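Local coordinates for protein major pollen allergen Pla l 1 (Plantago lanceolata, PDB 4Z8W) that acts as a secreted major allergen of plantain pollen, belongs to the Ole e 1 family and probably binds zinc, at residues 40-45 / 72-77; 101-106 / 113-118; 32-37 / 57-62; 9-14 / 65-70; 76-81 / 120-125. All coordinates share one frame; numbering follows the deposited sequence. Where two conformers were deposited one is given.

Contact 1: 40-45 / 72-77. With ZN (zinc ion), chain B.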
# COMPACT_ATOMS: atom_id res chain seq x y z
N LEU A 40 -7.00 -1.23 -3.26
CA LEU A 40 -6.62 -1.67 -4.66
C LEU A 40 -7.56 -1.09 -5.73
O LEU A 40 -8.79 -1.20 -5.61
CB LEU A 40 -6.57 -3.21 -4.73
CG LEU A 40 -6.44 -3.73 -6.21
CD1 LEU A 40 -5.06 -3.39 -6.80
CD2 LEU A 40 -6.75 -5.22 -6.40
N ASP A 41 -7.02 -0.37 -6.71
CA ASP A 41 -7.77 0.18 -7.84
C ASP A 41 -7.10 -0.25 -9.12
O ASP A 41 -5.86 -0.07 -9.26
CB ASP A 41 -7.77 1.72 -7.82
CG ASP A 41 -8.49 2.28 -6.56
OD1 ASP A 41 -9.62 1.86 -6.29
OD2 ASP A 41 -7.89 3.06 -5.81
N CYS A 42 -7.89 -0.80 -10.05
CA CYS A 42 -7.38 -1.25 -11.38
C CYS A 42 -8.24 -0.57 -12.43
O CYS A 42 -9.49 -0.54 -12.33
CB CYS A 42 -7.54 -2.77 -11.59
SG CYS A 42 -6.80 -3.87 -10.38
N LYS A 43 -7.59 -0.03 -13.45
CA LYS A 43 -8.29 0.59 -14.57
C LYS A 43 -8.56 -0.39 -15.68
O LYS A 43 -9.49 -0.18 -16.48
CB LYS A 43 -7.48 1.74 -15.11
CG LYS A 43 -7.23 2.77 -14.02
CD LYS A 43 -6.40 3.92 -14.54
CE LYS A 43 -6.39 4.99 -13.45
NZ LYS A 43 -5.46 6.09 -13.80
N ASP A 44 -7.74 -1.46 -15.74
CA ASP A 44 -8.01 -2.55 -16.67
C ASP A 44 -8.09 -1.99 -18.06
O ASP A 44 -8.94 -2.38 -18.84
CB ASP A 44 -9.35 -3.23 -16.29
CG ASP A 44 -9.17 -4.23 -15.12
OD1 ASP A 44 -8.07 -4.83 -15.01
OD2 ASP A 44 -10.11 -4.41 -14.33
N ASP A 45 -7.19 -1.05 -18.32
CA ASP A 45 -6.99 -0.41 -19.60
C ASP A 45 -8.21 0.37 -20.12
O ASP A 45 -8.35 0.55 -21.33
CB ASP A 45 -6.43 -1.39 -20.65
CG ASP A 45 -5.00 -1.78 -20.34
OD1 ASP A 45 -4.04 -0.90 -20.40
OD2 ASP A 45 -4.86 -2.99 -20.03
N GLU A 72 -5.35 -5.42 -15.11
CA GLU A 72 -4.23 -4.57 -15.56
C GLU A 72 -4.39 -3.21 -14.91
O GLU A 72 -5.53 -2.85 -14.46
CB GLU A 72 -4.22 -4.42 -17.14
CG GLU A 72 -4.05 -5.73 -17.96
CD GLU A 72 -2.68 -6.46 -17.81
OE1 GLU A 72 -1.77 -5.93 -17.15
OE2 GLU A 72 -2.49 -7.57 -18.39
N ASP A 73 -3.27 -2.51 -14.82
CA ASP A 73 -3.20 -1.11 -14.37
C ASP A 73 -3.73 -1.07 -12.96
O ASP A 73 -4.63 -0.29 -12.65
CB ASP A 73 -3.97 -0.12 -15.27
CG ASP A 73 -3.72 -0.34 -16.74
OD1 ASP A 73 -2.57 -0.52 -17.13
OD2 ASP A 73 -4.67 -0.33 -17.53
N CYS A 74 -3.12 -1.89 -12.11
CA CYS A 74 -3.54 -2.00 -10.72
C CYS A 74 -2.55 -1.37 -9.76
O CYS A 74 -1.31 -1.60 -9.89
CB CYS A 74 -3.64 -3.48 -10.36
SG CYS A 74 -4.88 -4.35 -11.33
N GLU A 75 -3.06 -0.70 -8.73
CA GLU A 75 -2.18 -0.21 -7.70
C GLU A 75 -2.85 -0.02 -6.38
O GLU A 75 -4.10 0.16 -6.32
CB GLU A 75 -1.43 1.07 -8.13
CG GLU A 75 -2.32 2.27 -8.23
CD GLU A 75 -1.69 3.37 -9.11
OE1 GLU A 75 -2.10 4.53 -8.95
OE2 GLU A 75 -0.84 3.09 -9.98
N ILE A 76 -2.04 -0.10 -5.33
CA ILE A 76 -2.52 -0.01 -3.95
C ILE A 76 -2.21 1.38 -3.38
O ILE A 76 -1.02 1.83 -3.40
CB ILE A 76 -2.01 -1.12 -3.02
CG1 ILE A 76 -2.51 -2.49 -3.46
CG2 ILE A 76 -2.60 -0.95 -1.60
CD1 ILE A 76 -1.72 -3.07 -4.61
N LYS A 77 -3.24 2.07 -2.86
CA LYS A 77 -3.02 3.37 -2.16
C LYS A 77 -3.42 3.34 -0.68
O LYS A 77 -4.29 2.56 -0.30
CB LYS A 77 -3.71 4.54 -2.91
CG LYS A 77 -5.25 4.53 -2.91
CD LYS A 77 -5.76 5.69 -3.81
CE LYS A 77 -7.27 5.70 -3.98
NZ LYS A 77 -7.94 5.37 -2.68
ZN ZN B . -2.56 -0.69 -19.13
O HOH W 1 -5.20 2.74 -5.72
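D73 OD2 accepts from D45 N at 2.7 Å over a bent N-H (131°), and the zinc ion makes only a long approach to it. The ion is bound more closely by the other oxygen of this carboxylate, D73 OD1, at 2.0 Å, and by D45 OD1 from across the contact. The two carboxylates stand almost perpendicular, their planes 85° apart, and the metal would offset the repulsion between them. D44 ties the same two loop ends together: its OD1 accepts from E72 N at 2.8 Å, while D44 N donates back to E72 O. E72 OE2 turns outward to S105 OG. Beyond K43 N, which bonds to D73 O, the chains become neighbouring antiparallel strands of a four-stranded sheet, with D41 and E75 as a hydrogen-bonded pair. C42 and C74 face each other at a non-hydrogen-bonded position and are joined by a cross-strand disulfide, SG to SG 2.2 Å with a torsion of 108° about the bond. Next to it L40 CD1 packs on C74 CB at 3.8 Å and on I76 CD1, on the face turned into the core. On the other face D41 OD1 is held by S52 OG, and D41 OD2 shares a water with E75 O. K77 CE lies 3.3 Å from D41 OD2, and the bend at chi4 leaves NZ farther off, in a long, weak ion pair.

Contact 2: 101-106 / 113-118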
# COMPACT_ATOMS: atom_id res chain seq x y z
N LYS A 101 2.54 -0.77 -6.96
CA LYS A 101 2.01 -1.43 -8.12
C LYS A 101 1.94 -2.94 -7.84
O LYS A 101 2.73 -3.50 -7.09
CB LYS A 101 2.95 -1.19 -9.34
CG LYS A 101 2.64 0.13 -10.08
CD LYS A 101 2.41 1.28 -9.15
CE LYS A 101 2.57 2.64 -9.84
NZ LYS A 101 3.22 3.47 -8.78
N VAL A 102 1.06 -3.60 -8.54
CA VAL A 102 0.98 -5.03 -8.43
C VAL A 102 0.76 -5.57 -9.82
O VAL A 102 0.12 -4.92 -10.67
CB VAL A 102 -0.15 -5.49 -7.46
CG1 VAL A 102 -1.53 -5.00 -7.90
CG2 VAL A 102 -0.13 -6.98 -7.19
N ASP A 103 1.25 -6.79 -10.02
CA ASP A 103 1.08 -7.55 -11.28
C ASP A 103 0.03 -8.62 -11.09
O ASP A 103 0.25 -9.61 -10.40
CB ASP A 103 2.43 -8.18 -11.69
CG ASP A 103 2.30 -9.22 -12.81
OD1 ASP A 103 1.27 -9.24 -13.52
OD2 ASP A 103 3.30 -9.99 -12.99
N LEU A 104 -1.11 -8.41 -11.73
CA LEU A 104 -2.21 -9.38 -11.72
C LEU A 104 -2.48 -9.81 -13.19
O LEU A 104 -3.63 -10.21 -13.52
CB LEU A 104 -3.52 -8.81 -11.11
CG LEU A 104 -3.31 -8.40 -9.60
CD1 LEU A 104 -4.46 -7.47 -9.15
CD2 LEU A 104 -3.22 -9.62 -8.65
N SER A 105 -1.44 -9.72 -14.03
CA SER A 105 -1.60 -10.01 -15.49
C SER A 105 -1.62 -11.52 -15.73
O SER A 105 -0.77 -12.29 -15.16
CB SER A 105 -0.45 -9.40 -16.33
OG SER A 105 -0.70 -9.46 -17.75
N LYS A 106 -2.59 -11.94 -16.55
CA LYS A 106 -2.64 -13.29 -17.12
C LYS A 106 -1.44 -13.61 -18.00
O LYS A 106 -1.06 -14.80 -18.14
CB LYS A 106 -3.93 -13.41 -17.95
CG LYS A 106 -4.22 -14.79 -18.55
CD LYS A 106 -5.27 -14.63 -19.67
CE LYS A 106 -5.40 -15.86 -20.57
NZ LYS A 106 -6.08 -16.95 -19.82
N LYS A 113 -0.08 -17.59 -6.53
CA LYS A 113 -1.37 -16.97 -6.33
C LYS A 113 -1.34 -15.75 -5.33
O LYS A 113 -2.24 -14.91 -5.35
CB LYS A 113 -2.35 -18.03 -5.86
CG LYS A 113 -3.82 -17.63 -5.94
CD LYS A 113 -4.72 -18.85 -5.72
CE LYS A 113 -5.27 -18.97 -4.29
NZ LYS A 113 -6.60 -18.29 -4.16
N THR A 114 -0.31 -15.65 -4.47
CA THR A 114 -0.10 -14.43 -3.68
C THR A 114 0.83 -13.49 -4.42
O THR A 114 1.96 -13.84 -4.78
CB THR A 114 0.45 -14.73 -2.26
OG1 THR A 114 -0.47 -15.59 -1.60
CG2 THR A 114 0.51 -13.46 -1.38
N ARG A 115 0.39 -12.26 -4.65
CA ARG A 115 1.31 -11.27 -5.20
C ARG A 115 1.67 -10.31 -4.08
O ARG A 115 0.76 -9.75 -3.46
CB ARG A 115 0.62 -10.59 -6.39
CG ARG A 115 0.09 -11.60 -7.42
CD ARG A 115 1.23 -12.21 -8.23
NE ARG A 115 0.87 -13.43 -8.99
CZ ARG A 115 0.70 -13.49 -10.33
NH1 ARG A 115 0.82 -12.39 -11.08
NH2 ARG A 115 0.39 -14.63 -10.94
N HIS A 116 2.98 -10.13 -3.82
CA HIS A 116 3.46 -9.26 -2.77
C HIS A 116 3.74 -7.92 -3.36
O HIS A 116 4.14 -7.82 -4.56
CB HIS A 116 4.74 -9.86 -2.13
CG HIS A 116 4.46 -11.03 -1.25
ND1 HIS A 116 4.60 -12.34 -1.67
CD2 HIS A 116 4.01 -11.10 0.03
CE1 HIS A 116 4.28 -13.16 -0.68
NE2 HIS A 116 3.91 -12.43 0.36
N VAL A 117 3.53 -6.86 -2.60
CA VAL A 117 3.81 -5.52 -3.11
C VAL A 117 4.79 -4.78 -2.18
O VAL A 117 5.02 -5.23 -1.05
CB VAL A 117 2.49 -4.79 -3.40
CG1 VAL A 117 1.62 -5.66 -4.32
CG2 VAL A 117 1.74 -4.49 -2.12
N LYS A 118 5.38 -3.68 -2.65
CA LYS A 118 6.27 -2.84 -1.90
C LYS A 118 5.49 -2.17 -0.71
O LYS A 118 4.27 -1.91 -0.85
CB LYS A 118 6.88 -1.74 -2.79
CG LYS A 118 7.94 -2.31 -3.82
CD LYS A 118 8.54 -1.12 -4.64
CE LYS A 118 9.51 -1.58 -5.76
NZ LYS A 118 10.65 -0.62 -5.91
O HOH W 2 4.86 -2.91 -5.55
O HOH W 3 1.55 -12.28 -13.77
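The R115 guanidinium meets D103 O and S105 O at its edge, near its plane. NH1 donates to D103 O at 2.9 Å, with D103 O 24° out of the guanidinium plane and NH1 well above the D103 carbonyl plane. A water accepts from the same R115 NH1 and donates to S105 O, so the edge is tied to two carbonyls, one directly and one through solvent. The D103 carboxylate is turned steeply, 70° from the guanidinium, and its OD2 makes a long ion pair at 3.9 Å with NH1. D103 OD1 is engaged by S105 N at 2.8 Å, an Asx turn that rounds the chain where it leaves strand 100-102. A bend at chi2 (-75°) swings R115 CD beside D103 O. R115 NE turns back to E112 O. Farther along, V117 CG1 packs on V102 CB at 3.6 Å, and V102 CG2 rests on R115 CB; L104 CD2 touches R115 CG. These strands belong to different sheets, and water, donating to K101 O at 2.7 Å and accepting from K118 N, spans their backbones. The sheet edges are thus joined by valine packing, waters and a single direct hydrogen bond, and the arginine charge is met chiefly by carbonyl oxygens, with the carboxylate probably contributing at longer range.

Contact 3: 32-37 / 57-62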
# COMPACT_ATOMS: atom_id res chain seq x y z
N ARG A 32 5.21 -1.02 12.25
CA ARG A 32 4.05 -1.69 11.65
C ARG A 32 2.74 -1.11 12.17
O ARG A 32 2.59 -0.94 13.35
CB ARG A 32 4.13 -3.20 11.97
CG ARG A 32 5.30 -3.92 11.27
CD ARG A 32 5.63 -5.34 11.78
NE ARG A 32 6.67 -5.95 10.93
CZ ARG A 32 6.45 -6.60 9.76
NH1 ARG A 32 5.21 -6.77 9.30
NH2 ARG A 32 7.48 -7.08 9.05
N MET A 33 1.80 -0.76 11.30
CA MET A 33 0.52 -0.16 11.73
C MET A 33 -0.68 -1.12 11.48
O MET A 33 -1.03 -1.42 10.32
CB MET A 33 0.25 1.16 10.96
CG MET A 33 -1.07 1.85 11.32
SD MET A 33 -1.46 3.33 10.42
CE MET A 33 -0.01 4.32 10.83
N ALA A 34 -1.35 -1.54 12.57
CA ALA A 34 -2.63 -2.24 12.54
C ALA A 34 -3.78 -1.31 12.32
O ALA A 34 -3.82 -0.19 12.85
CB ALA A 34 -2.84 -3.02 13.87
N GLY A 35 -4.75 -1.76 11.54
CA GLY A 35 -6.01 -0.99 11.39
C GLY A 35 -5.94 -0.00 10.29
O GLY A 35 -6.88 0.77 10.13
N ALA A 36 -4.81 0.05 9.54
CA ALA A 36 -4.76 1.01 8.45
C ALA A 36 -5.71 0.51 7.39
O ALA A 36 -5.88 -0.67 7.22
CB ALA A 36 -3.32 1.13 7.85
N GLN A 37 -6.26 1.44 6.60
CA GLN A 37 -7.09 1.06 5.50
C GLN A 37 -6.38 1.42 4.18
O GLN A 37 -5.93 2.56 4.00
CB GLN A 37 -8.45 1.77 5.59
CG GLN A 37 -9.28 1.35 6.84
CD GLN A 37 -10.44 2.32 7.14
OE1 GLN A 37 -11.01 2.98 6.24
NE2 GLN A 37 -10.73 2.45 8.41
N THR A 57 -5.25 -3.51 7.52
CA THR A 57 -4.08 -4.29 7.88
C THR A 57 -4.33 -4.99 9.22
O THR A 57 -5.17 -4.54 9.98
CB THR A 57 -2.85 -3.47 8.10
OG1 THR A 57 -3.14 -2.38 9.02
CG2 THR A 57 -2.37 -2.89 6.72
N ASP A 58 -3.55 -6.01 9.50
CA ASP A 58 -3.69 -6.78 10.73
C ASP A 58 -2.59 -6.37 11.73
O ASP A 58 -1.90 -5.30 11.59
CB ASP A 58 -3.62 -8.30 10.38
CG ASP A 58 -2.25 -8.73 9.98
OD1 ASP A 58 -1.31 -7.91 9.99
OD2 ASP A 58 -2.09 -9.94 9.64
N GLN A 59 -2.36 -7.25 12.70
CA GLN A 59 -1.41 -6.99 13.79
C GLN A 59 -0.00 -6.80 13.35
O GLN A 59 0.77 -6.16 14.05
CB GLN A 59 -1.38 -8.19 14.76
CG GLN A 59 -2.64 -8.27 15.60
CD GLN A 59 -2.87 -6.99 16.35
OE1 GLN A 59 -2.20 -6.70 17.36
NE2 GLN A 59 -3.82 -6.19 15.87
N ASP A 60 0.39 -7.46 12.27
CA ASP A 60 1.73 -7.24 11.76
C ASP A 60 1.78 -6.09 10.74
O ASP A 60 2.79 -5.92 10.08
CB ASP A 60 2.26 -8.52 11.11
CG ASP A 60 2.41 -9.66 12.09
OD1 ASP A 60 3.11 -9.50 13.12
OD2 ASP A 60 1.83 -10.73 11.81
N GLY A 61 0.72 -5.31 10.64
CA GLY A 61 0.61 -4.22 9.61
C GLY A 61 0.49 -4.79 8.18
O GLY A 61 0.90 -4.14 7.22
N VAL A 62 -0.07 -6.00 8.04
CA VAL A 62 -0.14 -6.71 6.70
C VAL A 62 -1.56 -6.71 6.22
O VAL A 62 -2.48 -7.05 6.97
CB VAL A 62 0.33 -8.18 6.81
CG1 VAL A 62 0.29 -8.90 5.45
CG2 VAL A 62 1.74 -8.25 7.38
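T57 pushes its hydroxyl into the bend of the opposite loop, where OG1 both gives and takes a hydrogen bond: it donates to M33 O at 2.7 Å, in the carbonyl plane and on a lone pair, and accepts from A36 N at 3.0 Å. Its chi1 of 51° sets OG1 between the T57 backbone N and carbonyl carbon, which is where both partners can be met. The T57 backbone joins in, its N donating to A36 O and its O accepting from G35 N at 3.2 Å. G35 has backbone angles that call for glycine. Segment 57-62 continues into a type I turn from D58 to G61. D58 OD1 accepts from D60 N, an Asx turn, and also from V62 N, the two donors coming from opposite faces of the carboxylate. This loop links strand 51-56 of one sheet to strand 62-68 of the other, and segment 32-37 likewise passes between the two sheets. G61 takes a positive phi, which favours glycine, and its CA passes 3.3 Å from M33 O in a CA-H...O contact. A34 CA makes a similar contact to D58 O. R32, extended from CG to NE, lays its methylenes beside D60 O and finishes with NH1 bonded to that oxygen at 2.7 Å, within both the guanidinium and the carbonyl planes.

Contact 4: 9-14 / 65-70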
# COMPACT_ATOMS: atom_id res chain seq x y z
N PHE A 9 -6.74 -14.37 -6.63
CA PHE A 9 -5.47 -13.89 -6.11
C PHE A 9 -5.66 -13.32 -4.69
O PHE A 9 -6.78 -12.96 -4.31
CB PHE A 9 -4.94 -12.78 -7.03
CG PHE A 9 -4.46 -13.26 -8.41
CD1 PHE A 9 -3.24 -13.97 -8.55
CD2 PHE A 9 -5.17 -12.93 -9.56
CE1 PHE A 9 -2.79 -14.40 -9.81
CE2 PHE A 9 -4.71 -13.35 -10.84
CZ PHE A 9 -3.52 -14.07 -10.97
N HIS A 10 -4.56 -13.20 -3.96
CA HIS A 10 -4.48 -12.30 -2.79
C HIS A 10 -3.31 -11.31 -2.96
O HIS A 10 -2.20 -11.69 -3.25
CB HIS A 10 -4.37 -13.12 -1.47
CG HIS A 10 -5.63 -13.87 -1.12
ND1 HIS A 10 -5.89 -15.15 -1.56
CD2 HIS A 10 -6.72 -13.50 -0.39
CE1 HIS A 10 -7.07 -15.54 -1.14
NE2 HIS A 10 -7.61 -14.55 -0.43
N VAL A 11 -3.57 -10.02 -2.76
CA VAL A 11 -2.48 -9.10 -2.84
C VAL A 11 -2.00 -8.78 -1.44
O VAL A 11 -2.78 -8.24 -0.65
CB VAL A 11 -2.95 -7.85 -3.56
CG1 VAL A 11 -1.82 -6.83 -3.54
CG2 VAL A 11 -3.34 -8.24 -5.00
N GLU A 12 -0.72 -9.00 -1.17
CA GLU A 12 -0.25 -8.84 0.20
C GLU A 12 0.80 -7.76 0.30
O GLU A 12 1.69 -7.68 -0.54
CB GLU A 12 0.35 -10.15 0.69
CG GLU A 12 -0.02 -10.41 2.12
CD GLU A 12 0.19 -11.87 2.49
OE1 GLU A 12 1.35 -12.28 2.42
OE2 GLU A 12 -0.79 -12.55 2.88
N GLY A 13 0.69 -6.90 1.30
CA GLY A 13 1.71 -5.87 1.51
C GLY A 13 1.64 -5.39 2.95
O GLY A 13 0.80 -5.83 3.72
N GLU A 14 2.56 -4.50 3.30
CA GLU A 14 2.68 -3.95 4.66
C GLU A 14 2.39 -2.44 4.73
O GLU A 14 2.67 -1.72 3.76
CB GLU A 14 4.09 -4.20 5.21
CG GLU A 14 4.43 -5.66 5.52
CD GLU A 14 4.82 -6.43 4.27
OE1 GLU A 14 5.87 -6.08 3.67
OE2 GLU A 14 4.10 -7.37 3.90
N LEU A 65 -5.60 -8.67 0.25
CA LEU A 65 -6.82 -8.37 -0.45
C LEU A 65 -7.16 -9.49 -1.41
O LEU A 65 -6.30 -9.89 -2.23
CB LEU A 65 -6.68 -7.05 -1.18
CG LEU A 65 -6.08 -5.84 -0.44
CD1 LEU A 65 -5.81 -4.73 -1.48
CD2 LEU A 65 -6.98 -5.31 0.68
N PRO A 66 -8.40 -10.03 -1.33
CA PRO A 66 -8.77 -11.18 -2.21
C PRO A 66 -9.27 -10.60 -3.52
O PRO A 66 -10.11 -9.72 -3.52
CB PRO A 66 -9.94 -11.86 -1.43
CG PRO A 66 -10.47 -10.81 -0.51
CD PRO A 66 -9.56 -9.58 -0.52
N VAL A 67 -8.67 -10.99 -4.63
CA VAL A 67 -9.01 -10.38 -5.93
C VAL A 67 -9.61 -11.50 -6.81
O VAL A 67 -9.14 -12.61 -6.74
CB VAL A 67 -7.71 -9.88 -6.56
CG1 VAL A 67 -7.86 -9.54 -8.07
CG2 VAL A 67 -7.22 -8.67 -5.71
N VAL A 68 -10.63 -11.20 -7.58
CA VAL A 68 -11.17 -12.20 -8.50
C VAL A 68 -10.81 -11.75 -9.92
O VAL A 68 -11.07 -10.59 -10.29
CB VAL A 68 -12.71 -12.25 -8.39
CG1 VAL A 68 -13.31 -13.38 -9.27
CG2 VAL A 68 -13.14 -12.40 -6.91
N GLY A 69 -10.23 -12.63 -10.70
CA GLY A 69 -10.02 -12.35 -12.14
C GLY A 69 -8.61 -11.78 -12.34
O GLY A 69 -7.95 -11.38 -11.35
N TYR A 70 -8.14 -11.76 -13.59
CA TYR A 70 -6.85 -11.11 -13.87
C TYR A 70 -7.14 -9.61 -14.07
O TYR A 70 -8.28 -9.24 -14.42
CB TYR A 70 -6.16 -11.71 -15.12
CG TYR A 70 -5.80 -13.18 -14.98
CD1 TYR A 70 -4.61 -13.58 -14.38
CD2 TYR A 70 -6.67 -14.18 -15.51
CE1 TYR A 70 -4.28 -14.94 -14.29
CE2 TYR A 70 -6.36 -15.54 -15.43
CZ TYR A 70 -5.17 -15.90 -14.83
OH TYR A 70 -4.86 -17.22 -14.76
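F9 with V67 and V11 with L65 are hydrogen-bonded pairs of an antiparallel strand pairing, H10 standing opposite P66 at the non-hydrogen-bonded position between them, and the strand axes run at 145°. This pairing joins strands 8-18 and 62-68 in the mixed sheet of the Ole e 1 domain, which belongs to the transthyretin clan. Its backbone bonds include V67 N to F9 O at 2.7 Å and V11 N to L65 O at 2.8 Å. P66 has no N-H to give, but at its position none is required by the neighbouring strand. H10 lies against it on the outer side, CD2 3.6 Å from P66 CA and NE2 close to P66 CB. The other side carries F9, V11, L65 and V67 inward. There V11 CG2 meets V67 CG2 at 4.0 Å, and F9 CB packs on V67 CB. L104 covers F9 and V11, and I53 touches L65 from the facing sheet. Past the strand, G69 has angles that suit glycine alone and turns the chain so that Y70 swings back toward F9. The two rings meet obliquely, planes 68° apart and centroids 5.5 Å apart. The F9 ring turns its edge to G69 O, with CD2 nearest, while F9 CZ comes within 3.5 Å of Y70 CE1.

Contact 5: 76-81 / 120-125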
# COMPACT_ATOMS: atom_id res chain seq x y z
N ILE A 76 -2.04 -0.10 -5.33
CA ILE A 76 -2.52 -0.01 -3.95
C ILE A 76 -2.21 1.38 -3.38
O ILE A 76 -1.02 1.83 -3.40
CB ILE A 76 -2.01 -1.12 -3.02
CG1 ILE A 76 -2.51 -2.49 -3.46
CG2 ILE A 76 -2.60 -0.95 -1.60
CD1 ILE A 76 -1.72 -3.07 -4.61
N LYS A 77 -3.24 2.07 -2.86
CA LYS A 77 -3.02 3.37 -2.16
C LYS A 77 -3.42 3.34 -0.68
O LYS A 77 -4.29 2.56 -0.30
CB LYS A 77 -3.71 4.54 -2.91
CG LYS A 77 -5.25 4.53 -2.91
CD LYS A 77 -5.76 5.69 -3.81
CE LYS A 77 -7.27 5.70 -3.98
NZ LYS A 77 -7.94 5.37 -2.68
N LEU A 78 -2.73 4.13 0.15
CA LEU A 78 -3.16 4.30 1.55
C LEU A 78 -4.45 5.14 1.51
O LEU A 78 -4.60 5.96 0.63
CB LEU A 78 -2.15 5.12 2.33
CG LEU A 78 -0.77 4.46 2.52
CD1 LEU A 78 0.18 5.41 3.27
CD2 LEU A 78 -0.93 3.12 3.20
N VAL A 79 -5.39 4.87 2.40
CA VAL A 79 -6.58 5.80 2.44
C VAL A 79 -6.68 6.37 3.86
O VAL A 79 -6.60 7.60 4.05
CB VAL A 79 -7.91 5.06 2.14
CG1 VAL A 79 -9.08 6.05 2.16
CG2 VAL A 79 -7.82 4.21 0.84
N LYS A 80 -6.83 5.50 4.86
CA LYS A 80 -6.93 5.96 6.24
C LYS A 80 -5.94 5.34 7.23
O LYS A 80 -5.78 4.11 7.36
CB LYS A 80 -8.32 5.66 6.86
CG LYS A 80 -9.55 6.21 6.12
CD LYS A 80 -9.54 7.75 5.98
CE LYS A 80 -10.99 8.25 5.73
NZ LYS A 80 -10.94 9.73 5.38
N SER A 81 -5.41 6.22 8.07
CA SER A 81 -4.57 5.82 9.19
C SER A 81 -5.40 5.51 10.45
O SER A 81 -6.43 6.19 10.72
CB SER A 81 -3.59 6.98 9.48
OG SER A 81 -2.79 6.63 10.64
N LEU A 120 4.13 0.58 2.19
CA LEU A 120 3.73 1.99 2.20
C LEU A 120 3.81 2.49 3.63
O LEU A 120 3.72 1.70 4.57
CB LEU A 120 2.26 2.13 1.73
CG LEU A 120 2.00 1.79 0.25
CD1 LEU A 120 0.55 1.34 0.05
CD2 LEU A 120 2.42 2.96 -0.61
N SER A 121 3.97 3.78 3.81
CA SER A 121 3.93 4.35 5.14
C SER A 121 3.09 5.64 5.23
O SER A 121 3.10 6.49 4.36
CB SER A 121 5.40 4.61 5.64
OG SER A 121 6.04 5.56 4.75
N PHE A 122 2.38 5.79 6.33
CA PHE A 122 1.99 7.10 6.80
C PHE A 122 3.18 7.73 7.58
O PHE A 122 4.10 7.06 8.01
CB PHE A 122 0.82 6.91 7.79
CG PHE A 122 -0.48 6.53 7.13
CD1 PHE A 122 -1.17 7.46 6.35
CD2 PHE A 122 -0.98 5.22 7.23
CE1 PHE A 122 -2.36 7.12 5.68
CE2 PHE A 122 -2.21 4.89 6.62
CZ PHE A 122 -2.91 5.84 5.88
N ARG A 123 3.11 9.04 7.82
CA ARG A 123 4.24 9.75 8.40
C ARG A 123 3.83 10.62 9.59
O ARG A 123 2.79 11.20 9.56
CB ARG A 123 4.98 10.53 7.30
CG ARG A 123 6.25 11.26 7.85
CD ARG A 123 6.98 11.92 6.68
NE ARG A 123 6.24 12.98 6.05
CZ ARG A 123 6.69 13.67 5.00
NH1 ARG A 123 7.85 13.32 4.41
NH2 ARG A 123 5.98 14.65 4.53
N ALA A 124 4.61 10.56 10.67
CA ALA A 124 4.42 11.36 11.81
C ALA A 124 4.69 12.85 11.54
O ALA A 124 5.29 13.23 10.53
CB ALA A 124 5.26 10.82 12.99
N LYS A 125 4.25 13.68 12.48
CA LYS A 125 4.41 15.11 12.40
C LYS A 125 5.75 15.52 13.02
O LYS A 125 6.13 16.65 12.90
CB LYS A 125 3.30 15.80 13.23
CG LYS A 125 1.92 15.17 13.03
CD LYS A 125 0.81 16.02 13.64
CE LYS A 125 0.30 16.96 12.59
NZ LYS A 125 -0.93 17.56 13.12
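The ring of F122 is sandwiched between L78 CD1 over the centre of one face and S81 CB over the centre of the other. Both are CH-pi contacts almost on the ring normal, L78 CD1 3.8 Å and S81 CB 3.6 Å from the F122 centroid. L78 stretches out for this: CG lies anti to its carbonyl carbon, and a chi2 of 178° carries CD1 away from the backbone until it reaches the ring and, at 3.3 Å, S121 O. Its second methyl, L78 CD2, turns instead to L120 CB at 3.6 Å, and the two leucines slide past each other in opposite directions. L120 CD1 goes on to touch I76 O. F122 CZ sits close to the opposing backbone, 3.3 Å from S81 N and 3.4 Å from K80 C. S81 OG, anti to its own N, bonds C86 O and R83 N in the adjoining loop. That leaves S81 CB to cover the ring. Just before it V79 and K80 both face Q37, a classic beta bulge at the end of strand 74-80. M33 and I89 add to the packing around F122. No hydrogen bond crosses between the segments; these strands of different sheets, their axes turned by 30° and here only 8.0 Å apart, pack face to face through an apolar core as in a beta sandwich.

Overall arrangement
From the N terminus, strand 8-18 opens contact 4, 32-37 opens contact 3 and 40-45 opens contact 1. Contact 3 closes first, at 57-62, so it lies within the span of contact 4, which closes at 65-70. Contact 1, closing at 72-77, crosses both. Contact 5 starts where contact 1 ends, sharing I76 and K77, and runs to 120-125, enclosing the shorter excursion of contact 2. Contact 1 works within the antiparallel sheet and contact 4 within the mixed one. Contacts 2 and 5 bind these sheets together on opposite sides of the chain's centre, both through strand 114-123, and contact 3 joins the connecting loops. The shared I76 meets V11 of contact 4 and V102 and V117 of contact 2.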